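Endo-1,4-beta-xylanase C (PDB 4XUT) hydrolyses internal beta-1,4 linkages in xylan, the chain here being one of its N-terminal CBM22 carbohydrate-binding modules, with linked glucose units bound. Local coordinates at residues 27-32 and 61-66; 94-99 and 143-148. All coordinates share one frame; numbering follows the deposited sequence.

Contact 1 (27-32 and 61-66); sequences NWRARG and GPLVEV. With BGC (beta-D-glucopyranose), chain D; BGC (beta-D-glucopyranose), chain B.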
ATOM      1  N   ASN A  27      -5.538  10.440  -4.919  1.00 18.29           N
ATOM      2  CA  ASN A  27      -4.706  10.890  -3.809  1.00 19.01           C
ATOM      3  C   ASN A  27      -3.544   9.975  -3.471  1.00 17.35           C
ATOM      4  O   ASN A  27      -2.863  10.195  -2.464  1.00 16.05           O
ATOM      5  CB  ASN A  27      -5.593  11.087  -2.569  1.00 21.90           C
ATOM      6  CG  ASN A  27      -6.646  12.148  -2.776  1.00 25.71           C
ATOM      7  OD1 ASN A  27      -7.840  11.904  -2.564  1.00 29.10           O
ATOM      8  ND2 ASN A  27      -6.227  13.325  -3.204  1.00 27.17           N
ATOM      9  N   TRP A  28      -3.261   9.009  -4.340  1.00 16.00           N
ATOM     10  CA  TRP A  28      -2.118   8.117  -4.148  1.00 14.76           C
ATOM     11  C   TRP A  28      -0.800   8.875  -4.316  1.00 15.96           C
ATOM     12  O   TRP A  28      -0.661   9.729  -5.203  1.00 16.05           O
ATOM     13  CB  TRP A  28      -2.179   6.934  -5.106  1.00 14.12           C
ATOM     14  CG  TRP A  28      -3.304   5.965  -4.840  1.00 13.74           C
ATOM     15  CD1 TRP A  28      -4.580   6.044  -5.315  1.00 13.55           C
ATOM     16  CD2 TRP A  28      -3.249   4.806  -4.023  1.00 13.66           C
ATOM     17  NE1 TRP A  28      -5.321   4.988  -4.850  1.00 14.41           N
ATOM     18  CE2 TRP A  28      -4.526   4.205  -4.057  1.00 13.05           C
ATOM     19  CE3 TRP A  28      -2.204   4.165  -3.313  1.00 13.65           C
ATOM     20  CZ2 TRP A  28      -4.811   3.016  -3.398  1.00 14.62           C
ATOM     21  CZ3 TRP A  28      -2.477   3.000  -2.665  1.00 13.83           C
ATOM     22  CH2 TRP A  28      -3.788   2.430  -2.679  1.00 14.18           C
ATOM     23  N   ARG A  29       0.153   8.573  -3.447  1.00 16.24           N
ATOM     24  CA  ARG A  29       1.423   9.278  -3.423  1.00 17.91           C
ATOM     25  C   ARG A  29       2.572   8.351  -3.075  1.00 16.27           C
ATOM     26  O   ARG A  29       2.410   7.317  -2.428  1.00 15.29           O
ATOM     27  CB  ARG A  29       1.409  10.493  -2.469  1.00 20.47           C
ATOM     28  CG  ARG A  29       1.241  10.222  -0.981  1.00 24.71           C
ATOM     29  CD  ARG A  29       1.652  11.432  -0.093  1.00 26.96           C
ATOM     30  NE  ARG A  29       1.529  11.215   1.373  1.00 28.61           N
ATOM     31  CZ  ARG A  29       2.400  10.543   2.158  1.00 32.09           C
ATOM     32  NH1 ARG A  29       3.514   9.960   1.658  1.00 27.77           N
ATOM     33  NH2 ARG A  29       2.146  10.417   3.482  1.00 32.56           N
ATOM     34  N   ALA A  30       3.759   8.769  -3.505  1.00 16.41           N
ATOM     35  CA  ALA A  30       5.000   8.129  -3.063  1.00 16.33           C
ATOM     36  C   ALA A  30       5.308   8.467  -1.620  1.00 17.48           C
ATOM     37  O   ALA A  30       4.836   9.489  -1.083  1.00 17.08           O
ATOM     38  CB  ALA A  30       6.156   8.599  -3.963  1.00 16.74           C
ATOM     39  N   ARG A  31       6.125   7.625  -0.977  1.00 17.84           N
ATOM     40  CA  ARG A  31       6.609   7.889   0.376  1.00 18.68           C
ATOM     41  C   ARG A  31       7.986   8.564   0.435  1.00 18.51           C
ATOM     42  O   ARG A  31       8.326   9.219   1.410  1.00 20.19           O
ATOM     43  CB  ARG A  31       6.612   6.594   1.175  1.00 20.37           C
ATOM     44  CG  ARG A  31       5.248   5.920   1.137  1.00 21.11           C
ATOM     45  CD  ARG A  31       5.190   4.733   2.065  1.00 22.49           C
ATOM     46  NE  ARG A  31       5.257   5.213   3.430  1.00 22.08           N
ATOM     47  CZ  ARG A  31       6.109   4.800   4.355  1.00 26.81           C
ATOM     48  NH1 ARG A  31       6.974   3.832   4.115  1.00 28.18           N
ATOM     49  NH2 ARG A  31       6.066   5.333   5.561  1.00 27.57           N
ATOM     50  N   GLY A  32       8.760   8.395  -0.620  1.00 18.09           N
ATOM     51  CA  GLY A  32      10.066   9.057  -0.739  1.00 19.77           C
ATOM     52  C   GLY A  32      10.296   9.573  -2.151  1.00 19.50           C
ATOM     53  O   GLY A  32       9.480  10.304  -2.677  1.00 18.74           O
ATOM     54  N   GLY A  61       6.808   2.768  -1.676  1.00 15.42           N
ATOM     55  CA  GLY A  61       5.631   2.095  -2.151  1.00 15.40           C
ATOM     56  C   GLY A  61       4.474   3.060  -2.251  1.00 13.76           C
ATOM     57  O   GLY A  61       4.571   4.191  -1.780  1.00 14.01           O
ATOM     58  N   PRO A  62       3.378   2.616  -2.841  1.00 13.00           N
ATOM     59  CA  PRO A  62       2.244   3.486  -3.042  1.00 12.72           C
ATOM     60  C   PRO A  62       1.447   3.648  -1.751  1.00 12.79           C
ATOM     61  O   PRO A  62       1.174   2.665  -1.076  1.00 13.56           O
ATOM     62  CB  PRO A  62       1.403   2.723  -4.065  1.00 12.87           C
ATOM     63  CG  PRO A  62       1.711   1.299  -3.814  1.00 13.37           C
ATOM     64  CD  PRO A  62       3.086   1.229  -3.222  1.00 13.51           C
ATOM     65  N   LEU A  63       1.059   4.869  -1.464  1.00 12.68           N
ATOM     66  CA  LEU A  63       0.390   5.205  -0.219  1.00 13.05           C
ATOM     67  C   LEU A  63      -0.843   6.048  -0.509  1.00 13.85           C
ATOM     68  O   LEU A  63      -0.829   6.939  -1.377  1.00 12.72           O
ATOM     69  CB  LEU A  63       1.348   5.979   0.660  1.00 13.45           C
ATOM     70  CG  LEU A  63       0.803   6.488   1.985  1.00 14.01           C
ATOM     71  CD1 LEU A  63       1.891   6.449   3.058  1.00 14.25           C
ATOM     72  CD2 LEU A  63       0.230   7.905   1.867  1.00 14.87           C
ATOM     73  N   VAL A  64      -1.890   5.820   0.276  1.00 12.31           N
ATOM     74  CA  VAL A  64      -3.037   6.701   0.229  1.00 13.06           C
ATOM     75  C   VAL A  64      -3.617   6.948   1.610  1.00 12.57           C
ATOM     76  O   VAL A  64      -3.791   6.014   2.384  1.00 12.29           O
ATOM     77  CB  VAL A  64      -4.115   6.161  -0.740  1.00 13.35           C
ATOM     78  CG1 VAL A  64      -4.757   4.885  -0.223  1.00 13.45           C
ATOM     79  CG2 VAL A  64      -5.142   7.232  -1.066  1.00 13.99           C
ATOM     80  N   GLU A  65      -3.957   8.197   1.874  1.00 11.76           N
ATOM     81  CA  GLU A  65      -4.698   8.562   3.119  1.00 12.50           C
ATOM     82  C   GLU A  65      -6.119   8.004   3.112  1.00 12.88           C
ATOM     83  O   GLU A  65      -6.916   8.259   2.166  1.00 13.52           O
ATOM     84  CB  GLU A  65      -4.714  10.093   3.266  1.00 13.00           C
ATOM     85  CG  GLU A  65      -5.525  10.606   4.432  1.00 13.45           C
ATOM     86  CD  GLU A  65      -4.870  10.364   5.780  1.00 14.04           C
ATOM     87  OE1 GLU A  65      -3.794  10.943   6.069  1.00 13.71           O
ATOM     88  OE2 GLU A  65      -5.447   9.626   6.596  1.00 13.35           O
ATOM     89  N   VAL A  66      -6.475   7.235   4.144  1.00 12.27           N
ATOM     90  CA  VAL A  66      -7.813   6.653   4.209  1.00 12.70           C
ATOM     91  C   VAL A  66      -8.632   7.081   5.412  1.00 11.99           C
ATOM     92  O   VAL A  66      -9.825   6.797   5.451  1.00 11.81           O
ATOM     93  CB  VAL A  66      -7.822   5.127   4.084  1.00 13.39           C
ATOM     94  CG1 VAL A  66      -7.326   4.745   2.682  1.00 13.95           C
ATOM     95  CG2 VAL A  66      -7.008   4.459   5.162  1.00 14.03           C
TER
HETATM   96  C2  BGC D   1      12.266   7.343   7.725  1.00 41.08           C
HETATM   97  C3  BGC D   1      11.966   5.870   7.456  1.00 41.22           C
HETATM   98  C4  BGC D   1      10.492   5.759   7.125  1.00 40.12           C
HETATM   99  C5  BGC D   1      10.218   6.661   5.892  1.00 38.07           C
HETATM  100  C6  BGC D   1       8.774   6.569   5.482  1.00 38.02           C
HETATM  101  C1  BGC D   1      12.029   8.116   6.414  1.00 39.69           C
HETATM  102  O1  BGC D   1      12.513   9.471   6.503  0.50 36.31           O
HETATM  103  O2  BGC D   1      13.580   7.504   8.296  1.00 44.64           O
HETATM  104  O3  BGC D   1      12.271   5.022   8.570  1.00 48.80           O
HETATM  105  O4  BGC D   1      10.220   4.373   6.860  1.00 44.32           O
HETATM  106  O5  BGC D   1      10.621   8.029   6.095  1.00 40.68           O
HETATM  107  O6  BGC D   1       8.470   7.171   4.228  1.00 41.65           O
HETATM  108  C2  BGC B   2       9.013   2.412   7.084  1.00 40.75           C
HETATM  109  C3  BGC B   2       8.469   1.212   7.833  1.00 39.68           C
HETATM  110  C4  BGC B   2       9.524   0.711   8.816  1.00 41.50           C
HETATM  111  C5  BGC B   2      10.062   1.897   9.644  1.00 39.49           C
HETATM  112  C6  BGC B   2      11.108   1.572  10.749  1.00 41.91           C
HETATM  113  C1  BGC B   2       9.658   3.525   7.894  1.00 40.93           C
HETATM  114  O2  BGC B   2       7.955   2.998   6.344  1.00 44.62           O
HETATM  115  O3  BGC B   2       8.065   0.189   6.892  1.00 42.64           O
HETATM  116  O4  BGC B   2       8.896  -0.323   9.593  1.00 43.61           O
HETATM  117  O5  BGC B   2      10.600   2.920   8.773  1.00 44.58           O
HETATM  118  O6  BGC B   2      12.348   0.982  10.312  1.00 45.56           O
HETATM  119  O   HOH W   1      -7.064  10.142   0.230  1.00 18.80           O
HETATM  120  O   HOH W   2      -3.161  10.448   0.260  1.00 21.02           O

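Contact 2 (94-99 and 143-148); sequences NGSLEK and RMYAET. With BGC (beta-D-glucopyranose), chain B.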
ATOM      1  N   ASN A  94       4.121  -6.483   1.577  1.00 17.37           N
ATOM      2  CA  ASN A  94       3.391  -6.205   2.788  1.00 17.31           C
ATOM      3  C   ASN A  94       2.364  -5.118   2.536  1.00 15.91           C
ATOM      4  O   ASN A  94       2.623  -4.180   1.765  1.00 14.25           O
ATOM      5  CB  ASN A  94       4.344  -5.738   3.879  1.00 20.48           C
ATOM      6  CG  ASN A  94       5.327  -6.819   4.344  1.00 23.69           C
ATOM      7  OD1 ASN A  94       5.121  -8.022   4.179  1.00 26.31           O
ATOM      8  ND2 ASN A  94       6.414  -6.364   4.954  1.00 27.30           N
ATOM      9  N   GLY A  95       1.275  -5.191   3.280  1.00 14.14           N
ATOM     10  CA  GLY A  95       0.346  -4.087   3.388  1.00 14.35           C
ATOM     11  C   GLY A  95       0.532  -3.487   4.761  1.00 13.74           C
ATOM     12  O   GLY A  95       0.586  -4.208   5.766  1.00 15.29           O
ATOM     13  N   SER A  96       0.667  -2.166   4.798  1.00 13.00           N
ATOM     14  CA  SER A  96       1.022  -1.472   6.029  1.00 13.34           C
ATOM     15  C   SER A  96       0.227  -0.184   6.238  1.00 11.92           C
ATOM     16  O   SER A  96      -0.414   0.318   5.317  1.00 12.17           O
ATOM     17  CB  SER A  96       2.507  -1.137   6.088  1.00 13.29           C
ATOM     18  OG  SER A  96       3.300  -2.307   6.087  1.00 15.13           O
ATOM     19  N   LEU A  97       0.268   0.299   7.479  1.00 12.08           N
ATOM     20  CA  LEU A  97      -0.341   1.568   7.844  1.00 12.83           C
ATOM     21  C   LEU A  97       0.692   2.588   8.305  1.00 13.16           C
ATOM     22  O   LEU A  97       1.595   2.259   9.081  1.00 14.22           O
ATOM     23  CB  LEU A  97      -1.398   1.380   8.939  1.00 13.58           C
ATOM     24  CG  LEU A  97      -2.526   0.379   8.702  1.00 15.48           C
ATOM     25  CD1 LEU A  97      -3.390   0.290   9.941  1.00 17.51           C
ATOM     26  CD2 LEU A  97      -3.314   0.808   7.499  1.00 16.84           C
ATOM     27  N   GLU A  98       0.488   3.840   7.891  1.00 12.53           N
ATOM     28  CA  GLU A  98       1.231   4.972   8.429  1.00 12.80           C
ATOM     29  C   GLU A  98       0.244   5.791   9.201  1.00 13.48           C
ATOM     30  O   GLU A  98      -0.795   6.214   8.651  1.00 12.65           O
ATOM     31  CB  GLU A  98       1.847   5.791   7.308  1.00 13.70           C
ATOM     32  CG  GLU A  98       2.577   7.063   7.744  1.00 13.93           C
ATOM     33  CD  GLU A  98       3.155   7.803   6.559  1.00 15.96           C
ATOM     34  OE1 GLU A  98       4.125   7.309   5.968  1.00 16.80           O
ATOM     35  OE2 GLU A  98       2.614   8.861   6.190  1.00 15.31           O
ATOM     36  N   LYS A  99       0.573   6.062  10.457  1.00 13.26           N
ATOM     37  CA  LYS A  99      -0.306   6.798  11.344  1.00 13.97           C
ATOM     38  C   LYS A  99       0.324   8.057  11.896  1.00 14.79           C
ATOM     39  O   LYS A  99       1.484   8.061  12.309  1.00 15.44           O
ATOM     40  CB  LYS A  99      -0.711   5.932  12.540  1.00 16.08           C
ATOM     41  CG  LYS A  99      -1.597   4.805  12.154  1.00 18.27           C
ATOM     42  CD  LYS A  99      -2.308   4.230  13.386  1.00 22.69           C
ATOM     43  CE  LYS A  99      -2.189   2.745  13.465  1.00 28.15           C
ATOM     44  NZ  LYS A  99      -0.792   2.433  13.805  1.00 35.56           N
ATOM     45  N   ARG A 143      -2.886   6.072   6.828  1.00 11.54           N
ATOM     46  CA  ARG A 143      -2.653   5.875   5.384  1.00 12.35           C
ATOM     47  C   ARG A 143      -2.257   4.452   5.138  1.00 13.20           C
ATOM     48  O   ARG A 143      -1.400   3.921   5.842  1.00 13.22           O
ATOM     49  CB  ARG A 143      -1.557   6.810   4.914  1.00 12.59           C
ATOM     50  CG  ARG A 143      -1.769   8.273   5.223  1.00 13.37           C
ATOM     51  CD  ARG A 143      -0.792   8.834   6.217  1.00 13.97           C
ATOM     52  NE  ARG A 143      -1.185  10.182   6.666  1.00 15.24           N
ATOM     53  CZ  ARG A 143      -0.394  11.047   7.283  1.00 15.65           C
ATOM     54  NH1 ARG A 143       0.863  10.733   7.552  1.00 17.08           N
ATOM     55  NH2 ARG A 143      -0.875  12.233   7.679  1.00 15.58           N
ATOM     56  N   MET A 144      -2.875   3.816   4.158  1.00 13.65           N
ATOM     57  CA  MET A 144      -2.494   2.491   3.770  1.00 15.70           C
ATOM     58  C   MET A 144      -1.406   2.596   2.720  1.00 13.95           C
ATOM     59  O   MET A 144      -1.407   3.490   1.874  1.00 13.33           O
ATOM     60  CB  MET A 144      -3.680   1.740   3.171  1.00 20.31           C
ATOM     61  CG  MET A 144      -3.450   0.284   2.758  1.00 28.07           C
ATOM     62  SD  MET A 144      -4.574  -0.260   1.434  1.00 39.84           S
ATOM     63  CE  MET A 144      -3.449  -0.081   0.051  1.00 39.31           C
ATOM     64  N   TYR A 145      -0.460   1.671   2.783  1.00 12.72           N
ATOM     65  CA  TYR A 145       0.598   1.563   1.773  1.00 12.88           C
ATOM     66  C   TYR A 145       1.074   0.125   1.611  1.00 12.99           C
ATOM     67  O   TYR A 145       0.803  -0.746   2.446  1.00 11.89           O
ATOM     68  CB  TYR A 145       1.749   2.518   2.025  1.00 13.41           C
ATOM     69  CG  TYR A 145       2.607   2.218   3.216  1.00 13.22           C
ATOM     70  CD1 TYR A 145       2.224   2.637   4.475  1.00 13.66           C
ATOM     71  CD2 TYR A 145       3.855   1.615   3.078  1.00 13.28           C
ATOM     72  CE1 TYR A 145       3.005   2.372   5.579  1.00 14.63           C
ATOM     73  CE2 TYR A 145       4.656   1.390   4.166  1.00 13.73           C
ATOM     74  CZ  TYR A 145       4.221   1.771   5.423  1.00 15.24           C
ATOM     75  OH  TYR A 145       4.962   1.565   6.570  1.00 17.36           O
ATOM     76  N   ALA A 146       1.740  -0.112   0.486  1.00 13.17           N
ATOM     77  CA  ALA A 146       2.357  -1.403   0.190  1.00 13.18           C
ATOM     78  C   ALA A 146       3.848  -1.191   0.130  1.00 14.26           C
ATOM     79  O   ALA A 146       4.316  -0.139  -0.271  1.00 14.34           O
ATOM     80  CB  ALA A 146       1.853  -1.976  -1.101  1.00 13.63           C
ATOM     81  N   GLU A 147       4.586  -2.209   0.536  1.00 14.91           N
ATOM     82  CA  GLU A 147       6.042  -2.115   0.628  1.00 15.44           C
ATOM     83  C   GLU A 147       6.618  -3.530   0.628  1.00 16.35           C
ATOM     84  O   GLU A 147       5.889  -4.494   0.569  1.00 16.76           O
ATOM     85  CB  GLU A 147       6.457  -1.390   1.906  1.00 16.27           C
ATOM     86  CG  GLU A 147       6.069  -2.128   3.174  1.00 17.22           C
ATOM     87  CD  GLU A 147       6.546  -1.479   4.456  1.00 19.48           C
ATOM     88  OE1 GLU A 147       7.468  -0.622   4.452  1.00 19.98           O
ATOM     89  OE2 GLU A 147       5.994  -1.866   5.495  1.00 19.87           O
ATOM     90  N   THR A 148       7.938  -3.639   0.621  1.00 16.56           N
ATOM     91  CA  THR A 148       8.592  -4.928   0.812  1.00 17.27           C
ATOM     92  C   THR A 148       9.153  -4.986   2.222  1.00 18.99           C
ATOM     93  O   THR A 148       9.282  -3.930   2.853  1.00 18.81           O
ATOM     94  CB  THR A 148       9.689  -5.199  -0.260  1.00 16.45           C
ATOM     95  OG1 THR A 148      10.541  -4.065  -0.377  1.00 16.49           O
ATOM     96  CG2 THR A 148       9.050  -5.470  -1.596  1.00 17.00           C
TER
HETATM   97  C2  BGC B   2       9.013   2.412   7.084  1.00 40.75           C
HETATM   98  C3  BGC B   2       8.469   1.212   7.833  1.00 39.68           C
HETATM   99  C4  BGC B   2       9.524   0.711   8.816  1.00 41.50           C
HETATM  100  C5  BGC B   2      10.062   1.897   9.644  1.00 39.49           C
HETATM  101  C6  BGC B   2      11.108   1.572  10.749  1.00 41.91           C
HETATM  102  C1  BGC B   2       9.658   3.525   7.894  1.00 40.93           C
HETATM  103  O2  BGC B   2       7.955   2.998   6.344  1.00 44.62           O
HETATM  104  O3  BGC B   2       8.065   0.189   6.892  1.00 42.64           O
HETATM  105  O4  BGC B   2       8.896  -0.323   9.593  1.00 43.61           O
HETATM  106  O5  BGC B   2      10.600   2.920   8.773  1.00 44.58           O
HETATM  107  O6  BGC B   2      12.348   0.982  10.312  1.00 45.56           O

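Contact 1 (27-32 and 61-66)
W28 lays its indole against V64, whose CG1 sits 3.6 Å from the centroid of the six-membered ring, 11° off the normal, a CH-pi contact over the ring face. P62 meets the same indole obliquely, its CB 4.0 Å from W28 CE3. F20, L36, L50, M144 and V169 also pack on this tryptophan, so it joins the loop holding residues 27-32 to the interior of the domain.

Between the backbones there is a single antiparallel bridge, the hydrogen-bonded pair R29 and L63: R29 N donates to L63 O at 2.8 Å, and L63 N returns a bond to R29 O. Further along, one water accepts from E65 N and donates to N27 O, carrying the association past the point where direct pairing stops.

On the other side of the backbone L63 divides its two methyls between two arginines. With CG of R29 close to both its own N and its own C (chi1 65°) and the chain extended beyond it, the guanidinium runs alongside L63 and takes CD2 on its face, CZ to CD2 being 3.4 Å. NH1 of R29 also donates to A30 O, which limits rotation of the group. R31 crosses L63 at about a right angle, its NE 3.6 Å from L63 CD1. A bend at chi3 (68°) turns its guanidinium to the sugars: NH1 gives a 2.6 Å bond to O2 of the chain B glucose unit, NH2 a weak one to the same oxygen, and O6 of the chain D glucose unit lies over the face. R31 NH1 is also bonded to Y59 O. A loop laid along the short edge strand 63-65 thus delivers an arginine to the sugar-binding cleft of this CBM22 beta-sandwich.

Contact 2 (94-99 and 143-148)
E98 OE2 is gripped by two arginines: R143 NH1 donates to it from 2.9 Å in a salt bridge, and R29 NH2 pairs with the same oxygen. R143 comes in on the anti lone pair with its guanidinium turned 81° from the carboxylate plane, while E98 OE1 goes to R31. NE and NH2 of R143 pair with E65 and E100, so the charges here are probably well balanced.

At the sugar end S96 OG donates to E147 OE2 at 2.8 Å, on its anti side and 31° out of the carboxylate plane. With chi1 at 64°, E147 CG is tucked over its own main chain, and the straight chain beyond it carries OE1 to 2.6 Å from O3 of the chain B glucose unit. S96 OG would probably lose its carboxylate acceptor, and glucose O3 its acidic neighbour, with an alanine in place of E147. Y145 stands beside this pair with S96 CB over one face of its ring, 3.7 Å from the centroid, in a CH-pi contact; its OH accepts a weak 3.3 Å bond from O2 of the same glucose unit.

The backbones pair antiparallel at N94 with E147, S96 with Y145 and E98 with R143, each pair joined by two hydrogen bonds. L97, M144 and A146 point to the face away from the sugar, where M144 and A146 pack on strand 75-83 of the other sheet. Strand 139-147 is flanked by 90-101 and 63-65, and 90-101 pairs in turn with 109-119.

Contacts 1 and 2 lie in series along the chain, their centres 9 Å apart, and share one sheet, since strand 63-65 of contact 1 is hydrogen-bonded to strand 139-147 of contact 2. Two salt bridges tie them: E65 OE1 to R143 NE and R31 NH2 to E98 OE1, each 2.8 Å. The second is consistent with R31 being held in position at the sugar. R31 also makes a cation-pi contact with Y145, its NH1 3.4 Å from Y145 CE2. The chain B glucose unit therefore meets both contacts, its O2 at R31 and Y145 and its O3 near E147. Away from the sugar, P62 O packs against Y145 CB at 3.2 Å.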